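Local coordinates for protein putative polyketide cyclase (Pseudomonas putida KT2440, PDB 3F7X) that is of unproven function but, as a member of the SnoaL-like family, may cyclise a polyketide or convert another small molecule in a pocket of its fold, at residues G36-P39 with A40-A43; H51-N54 with Q55-Q59; A106-E109 with G110-T113. All coordinates share one frame; numbering follows the deposited sequence. Where two conformers were deposited one is given.

Interaction 1. Residues G36-P39 with A40-A43; sequences GDMP and AFLA
The N-terminal cap of helix 38-43 is built from D37 and the backbone of A40. D37 is the N-cap residue, directly after the Schellman motif at G36 that closes helix 22-35, so two helices of this SnoaL-like fold are separated by a tight corner. With CG swung anti to the backbone N (chi1 -173°), the carboxylate of D37 reaches along the helix start, and OD1 of D37 accepts a hydrogen bond from A40 N at 3.2 Å. The donor comes from above the carboxylate plane, 59° out of it, yet the bond itself is nearly straight. The same carboxylate rests on the methyl of A40, D37 CG lying 3.4 Å from A40 CB.

Regular helical bonding starts at once: F41 N donates to D37 O at 3.0 Å, L42 N to M38 O at 2.9 Å and A43 N to P39 O at 3.1 Å. P39 has no N-H to give, which costs nothing in a first turn, where there is no preceding helical carbonyl to receive one. The negative charge at this end would probably also interact favourably with the helix dipole.

M38, a selenomethionine, and F41 lie side by side, and both pack on M69 of helix 62-75, while F41 also packs on A32 and F33 of helix 22-35. Bends at chi2 and chi3 fold the tip of M38 back beside F41 in an oblique Met-aromatic contact: SE of M38 is 5.0 Å from the F41 ring centroid, and M38 CE touches F41 CB at 4.1 Å.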
loop_
_atom_site.group_PDB
_atom_site.type_symbol
_atom_site.label_atom_id
_atom_site.label_comp_id
_atom_site.label_asym_id
_atom_site.label_seq_id
_atom_site.Cartn_x
_atom_site.Cartn_y
_atom_site.Cartn_z
ATOM N N GLY A 36 -14.333 -3.023 17.089
ATOM C CA GLY A 36 -14.435 -4.444 17.203
ATOM C C GLY A 36 -15.819 -4.995 16.904
ATOM O O GLY A 36 -16.205 -6.047 17.430
ATOM N N ASP A 37 -16.536 -4.354 15.990
ATOM C CA ASP A 37 -17.915 -4.737 15.645
ATOM C C ASP A 37 -17.862 -5.601 14.400
ATOM O O ASP A 37 -17.904 -5.113 13.262
ATOM C CB ASP A 37 -18.732 -3.493 15.430
ATOM C CG ASP A 37 -20.215 -3.773 15.246
ATOM O OD1 ASP A 37 -20.572 -4.899 14.911
ATOM O OD2 ASP A 37 -21.008 -2.826 15.407
HETATM N N MSE A 38 -17.700 -6.901 14.608
HETATM C CA MSE A 38 -17.502 -7.832 13.503
HETATM C C MSE A 38 -18.751 -7.996 12.618
HETATM O O MSE A 38 -18.603 -8.002 11.412
HETATM C CB MSE A 38 -16.921 -9.134 13.987
HETATM C CG MSE A 38 -15.468 -8.961 14.480
HETATM SE SE MSE A 38 -14.200 -8.302 13.180
HETATM C CE MSE A 38 -14.122 -6.399 13.650
ATOM N N PRO A 39 -19.953 -8.018 13.201
ATOM C CA PRO A 39 -21.090 -8.065 12.300
ATOM C C PRO A 39 -21.151 -6.865 11.347
ATOM O O PRO A 39 -21.423 -7.031 10.151
ATOM C CB PRO A 39 -22.289 -8.086 13.245
ATOM C CG PRO A 39 -21.742 -8.712 14.481
ATOM C CD PRO A 39 -20.345 -8.225 14.613
ATOM N N ALA A 40 -20.914 -5.666 11.861
ATOM C CA ALA A 40 -20.940 -4.465 11.040
ATOM C C ALA A 40 -19.849 -4.488 10.002
ATOM O O ALA A 40 -20.043 -4.078 8.860
ATOM C CB ALA A 40 -20.818 -3.230 11.920
ATOM N N PHE A 41 -18.677 -4.957 10.396
ATOM C CA PHE A 41 -17.501 -5.029 9.510
ATOM C C PHE A 41 -17.762 -5.983 8.339
ATOM O O PHE A 41 -17.605 -5.617 7.176
ATOM C CB PHE A 41 -16.318 -5.501 10.362
ATOM C CG PHE A 41 -15.004 -5.602 9.644
ATOM C CD1 PHE A 41 -14.181 -4.492 9.470
ATOM C CD2 PHE A 41 -14.588 -6.823 9.138
ATOM C CE1 PHE A 41 -12.970 -4.632 8.812
ATOM C CE2 PHE A 41 -13.395 -6.945 8.458
ATOM C CZ PHE A 41 -12.583 -5.853 8.312
ATOM N N LEU A 42 -18.210 -7.191 8.662
ATOM C CA LEU A 42 -18.388 -8.217 7.636
ATOM C C LEU A 42 -19.574 -7.881 6.716
ATOM O O LEU A 42 -19.565 -8.251 5.546
ATOM C CB LEU A 42 -18.590 -9.582 8.289
ATOM C CG LEU A 42 -17.365 -10.140 9.040
ATOM C CD1 LEU A 42 -17.765 -11.374 9.840
ATOM C CD2 LEU A 42 -16.228 -10.470 8.080
ATOM N N ALA A 43 -20.555 -7.136 7.222
ATOM C CA ALA A 43 -21.730 -6.770 6.429
ATOM C C ALA A 43 -21.365 -5.909 5.238
ATOM O O ALA A 43 -22.123 -5.852 4.264
ATOM C CB ALA A 43 -22.768 -6.055 7.268
#

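Interaction 2. Residues H51-N54 with Q55-Q59; sequences HDIN and QGERQ. With EDO (1,2-ethanediol), chain D.
H51-N54 and Q55-Q59 run antiparallel, with H51 and Q59 as a hydrogen-bonded pair: H51 N to Q59 O and Q59 N to H51 O are both 2.8 Å. D52 and R58 form the next, non-hydrogen-bonded pair. I53 N then reaches E57 O, and a type II turn from I53 to G56 closes through G56 N and I53 O at 3.0 Å, with Q55 at its positive-phi position.

This is the beta hairpin of strands 49-52 and 58-60, at one border of the sheet within the chain. R58 grips D52 side-on: NE meets OD1 of D52 at 2.6 Å and NH2 meets OD2 of D52 at 2.9 Å, each on a syn lone pair. Carboxylate and guanidinium are nearly coplanar, 8° apart; T138 OG1 also bonds D52 OD2.

At the turn, Q55 NE2 donates to N54 OD1 from above the N54 amide plane but within that of Q55. Y141 O of the second subunit also accepts from Q55 NE2, and its L143 N donates to Q55 OE1. A water links H51 ND1 to Q59 OE1. N139 ND2 is hydrogen-bonded to H51 NE2; O2 of a bound 1,2-ethanediol lies 2.9 Å from H51 NE2, near the H51 ring plane.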
loop_
_atom_site.group_PDB
_atom_site.type_symbol
_atom_site.label_atom_id
_atom_site.label_comp_id
_atom_site.label_asym_id
_atom_site.label_seq_id
_atom_site.Cartn_x
_atom_site.Cartn_y
_atom_site.Cartn_z
ATOM N N HIS A 51 -9.394 -10.823 -0.689
ATOM C CA HIS A 51 -8.584 -10.263 0.405
ATOM C C HIS A 51 -7.117 -10.548 0.177
ATOM O O HIS A 51 -6.675 -11.711 0.269
ATOM C CB HIS A 51 -9.013 -10.879 1.739
ATOM C CG HIS A 51 -8.396 -10.247 2.938
ATOM N ND1 HIS A 51 -8.468 -10.812 4.181
ATOM C CD2 HIS A 51 -7.729 -9.078 3.091
ATOM C CE1 HIS A 51 -7.897 -10.009 5.060
ATOM N NE2 HIS A 51 -7.460 -8.939 4.421
ATOM N N ASP A 52 -6.373 -9.514 -0.205
ATOM C CA ASP A 52 -4.947 -9.629 -0.435
ATOM C C ASP A 52 -4.203 -9.283 0.831
ATOM O O ASP A 52 -4.012 -8.112 1.145
ATOM C CB ASP A 52 -4.515 -8.734 -1.547
ATOM C CG ASP A 52 -5.005 -9.172 -2.845
ATOM O OD1 ASP A 52 -5.214 -10.405 -3.084
ATOM O OD2 ASP A 52 -5.206 -8.248 -3.648
ATOM N N ILE A 53 -3.769 -10.325 1.520
ATOM C CA ILE A 53 -3.041 -10.297 2.794
ATOM C C ILE A 53 -1.657 -9.713 2.552
ATOM O O ILE A 53 -1.019 -10.122 1.582
ATOM C CB ILE A 53 -2.839 -11.793 3.337
ATOM C CG1 ILE A 53 -4.181 -12.487 3.620
ATOM C CG2 ILE A 53 -1.908 -11.803 4.595
ATOM C CD1 ILE A 53 -5.295 -11.551 3.936
ATOM N N ASN A 54 -1.206 -8.802 3.394
ATOM C CA ASN A 54 0.095 -8.173 3.169
ATOM C C ASN A 54 1.229 -9.203 3.175
ATOM O O ASN A 54 1.391 -9.950 4.134
ATOM C CB ASN A 54 0.350 -7.142 4.253
ATOM C CG ASN A 54 1.625 -6.370 4.032
ATOM O OD1 ASN A 54 1.885 -5.901 2.923
ATOM N ND2 ASN A 54 2.443 -6.249 5.077
ATOM N N GLN A 55 1.975 -9.254 2.097
ATOM C CA GLN A 55 3.082 -10.169 1.898
ATOM C C GLN A 55 2.671 -11.613 1.920
ATOM O O GLN A 55 3.518 -12.488 2.034
ATOM C CB GLN A 55 4.244 -9.919 2.865
ATOM C CG GLN A 55 4.619 -8.448 2.981
ATOM C CD GLN A 55 4.920 -7.799 1.645
ATOM O OE1 GLN A 55 5.765 -8.286 0.900
ATOM N NE2 GLN A 55 4.221 -6.708 1.318
ATOM N N GLY A 56 1.384 -11.872 1.742
ATOM C CA GLY A 56 0.851 -13.207 1.880
ATOM C C GLY A 56 -0.031 -13.557 0.706
ATOM O O GLY A 56 0.122 -13.060 -0.379
ATOM N N GLU A 57 -0.965 -14.445 0.989
ATOM C CA GLU A 57 -1.856 -15.035 0.016
ATOM C C GLU A 57 -3.052 -14.159 -0.303
ATOM O O GLU A 57 -3.474 -13.276 0.479
ATOM C CB GLU A 57 -2.368 -16.391 0.548
ATOM C CG GLU A 57 -3.086 -16.314 1.902
ATOM C CD GLU A 57 -3.609 -17.648 2.412
ATOM O OE1 GLU A 57 -4.164 -18.437 1.632
ATOM O OE2 GLU A 57 -3.498 -17.876 3.619
ATOM N N ARG A 58 -3.587 -14.356 -1.481
ATOM C CA ARG A 58 -4.937 -13.903 -1.809
ATOM C C ARG A 58 -5.904 -14.909 -1.250
ATOM O O ARG A 58 -5.835 -16.098 -1.573
ATOM C CB ARG A 58 -5.094 -13.782 -3.321
ATOM C CG ARG A 58 -6.502 -13.453 -3.757
ATOM C CD ARG A 58 -6.568 -12.910 -5.201
ATOM N NE ARG A 58 -6.163 -11.507 -5.266
ATOM C CZ ARG A 58 -6.382 -10.681 -6.301
ATOM N NH1 ARG A 58 -6.945 -11.120 -7.415
ATOM N NH2 ARG A 58 -6.037 -9.411 -6.207
ATOM N N GLN A 59 -6.803 -14.447 -0.393
ATOM C CA GLN A 59 -7.867 -15.277 0.173
ATOM C C GLN A 59 -9.210 -14.831 -0.377
ATOM O O GLN A 59 -9.561 -13.644 -0.360
ATOM C CB GLN A 59 -7.874 -15.146 1.699
ATOM C CG GLN A 59 -6.618 -15.684 2.358
ATOM C CD GLN A 59 -6.669 -15.729 3.882
ATOM O OE1 GLN A 59 -7.642 -15.327 4.504
ATOM N NE2 GLN A 59 -5.601 -16.273 4.486
HETATM C C1 EDO D . -8.132 -5.093 7.715
HETATM O O1 EDO D . -8.346 -4.467 6.480
HETATM C C2 EDO D . -8.223 -6.634 7.602
HETATM O O2 EDO D . -7.224 -7.187 6.679
HETATM O O HOH W 1 -9.514 -13.349 4.196
HETATM O O HOH W 2 -1.235 -10.088 -1.087
HETATM O O HOH W 3 1.481 -7.262 0.069
#

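Interaction 3. Residues A106-E109 with G110-T113; sequences ADDE and GLPT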
loop_
_atom_site.group_PDB
_atom_site.type_symbol
_atom_site.label_atom_id
_atom_site.label_comp_id
_atom_site.label_asym_id
_atom_site.label_seq_id
_atom_site.Cartn_x
_atom_site.Cartn_y
_atom_site.Cartn_z
ATOM N N ALA A 106 -1.335 -12.699 21.722
ATOM C CA ALA A 106 -1.201 -14.143 21.751
ATOM C C ALA A 106 -0.496 -14.551 20.475
ATOM O O ALA A 106 -0.675 -13.971 19.425
ATOM C CB ALA A 106 -2.563 -14.847 21.922
ATOM N N ASP A 107 0.327 -15.593 20.577
ATOM C CA ASP A 107 1.172 -16.026 19.471
ATOM C C ASP A 107 0.343 -16.282 18.249
ATOM O O ASP A 107 -0.640 -17.062 18.288
ATOM C CB ASP A 107 1.859 -17.341 19.834
ATOM C CG ASP A 107 2.887 -17.225 20.909
ATOM O OD1 ASP A 107 3.156 -16.142 21.463
ATOM O OD2 ASP A 107 3.458 -18.321 21.222
ATOM N N ASP A 108 0.753 -15.697 17.142
ATOM C CA ASP A 108 0.181 -15.967 15.831
ATOM C C ASP A 108 1.140 -16.900 15.072
ATOM O O ASP A 108 2.360 -16.929 15.314
ATOM C CB ASP A 108 -0.057 -14.648 15.111
ATOM C CG ASP A 108 -0.939 -14.762 13.892
ATOM O OD1 ASP A 108 -1.526 -15.831 13.619
ATOM O OD2 ASP A 108 -1.082 -13.712 13.200
ATOM N N GLU A 109 0.573 -17.702 14.193
ATOM C CA GLU A 109 1.342 -18.774 13.566
ATOM C C GLU A 109 2.419 -18.236 12.615
ATOM O O GLU A 109 2.181 -17.330 11.808
ATOM C CB GLU A 109 0.428 -19.734 12.818
ATOM C CG GLU A 109 -0.573 -20.383 13.757
ATOM C CD GLU A 109 -1.028 -21.729 13.290
ATOM O OE1 GLU A 109 -0.212 -22.637 13.264
ATOM O OE2 GLU A 109 -2.191 -21.852 12.919
ATOM N N GLY A 110 3.632 -18.746 12.745
ATOM C CA GLY A 110 4.718 -18.369 11.834
ATOM C C GLY A 110 5.389 -17.065 12.156
ATOM O O GLY A 110 6.151 -16.544 11.326
ATOM N N LEU A 111 5.098 -16.508 13.327
ATOM C CA LEU A 111 5.525 -15.162 13.704
ATOM C C LEU A 111 6.225 -15.171 15.062
ATOM O O LEU A 111 6.232 -16.203 15.735
ATOM C CB LEU A 111 4.315 -14.226 13.663
ATOM C CG LEU A 111 3.746 -13.968 12.272
ATOM C CD1 LEU A 111 2.413 -13.251 12.347
ATOM C CD2 LEU A 111 4.718 -13.187 11.398
ATOM N N PRO A 112 6.838 -14.045 15.474
ATOM C CA PRO A 112 7.469 -14.005 16.795
ATOM C C PRO A 112 6.488 -14.260 17.932
ATOM O O PRO A 112 5.282 -14.118 17.781
ATOM C CB PRO A 112 8.019 -12.575 16.886
ATOM C CG PRO A 112 8.152 -12.112 15.452
ATOM C CD PRO A 112 7.000 -12.756 14.761
ATOM N N THR A 113 7.035 -14.595 19.077
ATOM C CA THR A 113 6.258 -14.820 20.297
ATOM C C THR A 113 5.579 -13.523 20.745
ATOM O O THR A 113 6.166 -12.461 20.696
ATOM C CB THR A 113 7.195 -15.362 21.387
ATOM O OG1 THR A 113 7.839 -16.532 20.876
ATOM C CG2 THR A 113 6.413 -15.709 22.598
HETATM O O HOH W 4 4.223 -17.198 17.297
#
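One face of the D108 carboxylate carries L111 CD1, which lies 3.6 Å from D108 OD2 and 4.0 Å from D108 CG. On that same side E109 N donates to D108 OD1 over 2.9 Å, from 39° out of the carboxylate plane. The swing of the carboxylate away from the backbone N (chi1 -166°) sets it alongside L111. The charged oxygens find their main partners on other elements: K71 NZ of helix 62-75 makes a salt bridge to OD1, and Y76 OH is hydrogen-bonded to OD2. In the second carboxylate, OD1 of D107 lies 3.5 Å from the methyl CG2 of T113, the two side chains side by side, and accepts a hydrogen bond from A114 N.

The backbone makes a type II beta turn from D108 to L111, in the long connection between strands 93-104 and 118-130. G110 occupies its third position with phi 81°. The closing bond, L111 N to D108 O, is weak at 3.4 Å. A water lies 2.7 Å from both D108 O and L111 O, probably helping to join them, though it has more acceptors nearby than protons.

Across the turn itself the contacts are thus two methyls, each beside a carboxylate oxygen, one weak backbone bond and a water. The loop is therefore probably held as much by outside partners such as K71, Y76, Y104 and A114 as by its own contacts.

None of the three contacts is a fully buried core cluster: interaction 2 is partly buried, whereas interactions 1 and 3 lie at the surface, with F41 the single buried residue of interaction 1. Each joins neighbouring stretches of chain, and helix 62-75 touches all three. An aspartate serves differently in each: in interaction 1 it caps a helix start, in interaction 2 it pairs with arginine across two strands, and in interaction 3 its salt bridge ties a loop to a helix. Interaction 2 alone reaches the second subunit. The turns of interactions 2 and 3 are both type II, but the latter closes more weakly. Centres of interactions 2 and 3 are about 17 Å apart.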